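Side-chain contact in serine acetyltransferase 1, putative (Entamoeba histolytica, PDB 7BW9), which probably transfers an acetyl group to the hydroxyl of serine, a step in cysteine biosynthesis, and is seen here with cysteine bound: residues 71-74 against 75-79. Numbering follows the deposited sequence.
Sequences HIQN and SIEAY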
loop_
_atom_site.group_PDB
_atom_site.type_symbol
_atom_site.label_atom_id
_atom_site.label_comp_id
_atom_site.label_asym_id
_atom_site.label_seq_id
_atom_site.Cartn_x
_atom_site.Cartn_y
_atom_site.Cartn_z
ATOM N N HIS A 71 13.045 -22.044 5.449
ATOM C CA HIS A 71 11.851 -21.617 4.729
ATOM C C HIS A 71 12.212 -21.138 3.323
ATOM O O HIS A 71 11.481 -21.408 2.361
ATOM C CB HIS A 71 11.109 -20.526 5.500
ATOM C CG HIS A 71 9.993 -19.901 4.721
ATOM N ND1 HIS A 71 8.685 -20.323 4.823
ATOM C CD2 HIS A 71 9.994 -18.894 3.812
ATOM C CE1 HIS A 71 7.928 -19.605 4.012
ATOM N NE2 HIS A 71 8.697 -18.730 3.387
ATOM N N ILE A 72 13.339 -20.438 3.179
ATOM C CA ILE A 72 13.750 -19.998 1.844
ATOM C C ILE A 72 14.072 -21.203 0.979
ATOM O O ILE A 72 13.647 -21.285 -0.182
ATOM C CB ILE A 72 14.941 -19.022 1.924
ATOM C CG1 ILE A 72 14.520 -17.707 2.583
ATOM C CG2 ILE A 72 15.526 -18.749 0.526
ATOM C CD1 ILE A 72 15.684 -16.812 2.959
ATOM N N GLN A 73 14.810 -22.171 1.539
ATOM C CA GLN A 73 15.162 -23.361 0.775
ATOM C C GLN A 73 13.911 -24.100 0.311
ATOM O O GLN A 73 13.822 -24.512 -0.851
ATOM C CB GLN A 73 16.073 -24.269 1.604
ATOM C CG GLN A 73 16.315 -25.629 0.959
ATOM C CD GLN A 73 17.642 -26.267 1.350
ATOM O OE1 GLN A 73 18.428 -25.706 2.121
ATOM N NE2 GLN A 73 17.900 -27.452 0.804
ATOM N N ASN A 74 12.910 -24.224 1.183
ATOM C CA ASN A 74 11.694 -24.933 0.788
ATOM C C ASN A 74 10.928 -24.203 -0.308
ATOM O O ASN A 74 10.318 -24.852 -1.167
ATOM C CB ASN A 74 10.791 -25.165 1.999
ATOM C CG ASN A 74 11.401 -26.128 2.994
ATOM O OD1 ASN A 74 12.358 -26.841 2.674
ATOM N ND2 ASN A 74 10.852 -26.158 4.210
ATOM N N SER A 75 10.925 -22.868 -0.300
ATOM C CA SER A 75 10.216 -22.157 -1.358
ATOM C C SER A 75 10.949 -22.263 -2.687
ATOM O O SER A 75 10.312 -22.388 -3.742
ATOM C CB SER A 75 10.011 -20.695 -0.972
ATOM O OG SER A 75 9.542 -20.600 0.360
ATOM N N ILE A 76 12.284 -22.196 -2.668
ATOM C CA ILE A 76 13.030 -22.259 -3.923
ATOM C C ILE A 76 12.904 -23.646 -4.545
ATOM O O ILE A 76 12.700 -23.776 -5.760
ATOM C CB ILE A 76 14.502 -21.849 -3.710
ATOM C CG1 ILE A 76 14.587 -20.378 -3.283
ATOM C CG2 ILE A 76 15.304 -22.051 -4.988
ATOM C CD1 ILE A 76 15.968 -19.946 -2.864
ATOM N N GLU A 77 12.983 -24.701 -3.718
ATOM C CA GLU A 77 12.755 -26.065 -4.191
ATOM C C GLU A 77 11.428 -26.192 -4.915
ATOM O O GLU A 77 11.348 -26.828 -5.972
ATOM C CB GLU A 77 12.765 -27.046 -3.024
ATOM C CG GLU A 77 14.118 -27.347 -2.454
ATOM C CD GLU A 77 14.103 -28.580 -1.570
ATOM O OE1 GLU A 77 13.213 -29.445 -1.754
ATOM O OE2 GLU A 77 14.968 -28.664 -0.675
ATOM N N ALA A 78 10.367 -25.611 -4.344
ATOM C CA ALA A 78 9.046 -25.727 -4.948
ATOM C C ALA A 78 9.047 -25.189 -6.369
ATOM O O ALA A 78 8.458 -25.797 -7.270
ATOM C CB ALA A 78 8.009 -25.002 -4.087
ATOM N N TYR A 79 9.728 -24.066 -6.600
ATOM C CA TYR A 79 9.798 -23.517 -7.950
ATOM C C TYR A 79 10.821 -24.242 -8.824
ATOM O O TYR A 79 10.675 -24.250 -10.053
ATOM C CB TYR A 79 10.148 -22.031 -7.901
ATOM C CG TYR A 79 9.034 -21.087 -7.485
ATOM C CD1 TYR A 79 8.056 -20.682 -8.392
ATOM C CD2 TYR A 79 8.999 -20.554 -6.202
ATOM C CE1 TYR A 79 7.060 -19.795 -8.017
ATOM C CE2 TYR A 79 8.010 -19.667 -5.821
ATOM C CZ TYR A 79 7.042 -19.292 -6.728
ATOM O OH TYR A 79 6.058 -18.408 -6.333
#
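Ser75 turns its hydroxyl back onto the carbonyl of His71, one turn earlier in helix 58-79. Its CB lies 3.7 Å from His71 O. From there OG stands beside the serine's own backbone N (chi1 -46°), which brings it within 2.9 Å of His71 O as a hydrogen-bond donor. The same oxygen takes the helical bond from Ser75 N at 3.1 Å. The two donors come from opposite faces of the carbonyl plane, each tilted out of it, so one residue grips this oxygen twice. OG also sits over one face of the His71 imidazole, 3.6 Å above its plane and offset toward the rim.

Next round the helix, Ile72 and Ile76 lie alongside each other and point the same way. Ile72 CG2 meets Ile76 CD1 at 3.6 Å. Both side chains, like Ser75, also touch Tyr150 of helix 148-162, so the pair belongs to the packing between helices of the alpha-helical part of the chain.

Gln73 and Glu77 make a looser pair. Their chains cross with the amide and carboxylate planes 57° apart, and Gln73 NE2 stays 3.5 Å from Glu77 OE2. Their backbones are joined more firmly: Glu77 N donates to Gln73 O in a nearly straight hydrogen bond, with an N-H...O angle of 171°.

Ser75 also packs on Pro30 of the second subunit. A mid-helix serine donating to the carbonyl four residues back is a common way to bury a hydroxyl: its proton goes to the main chain of its own helix, and the bond helps hold OG over the His71 ring.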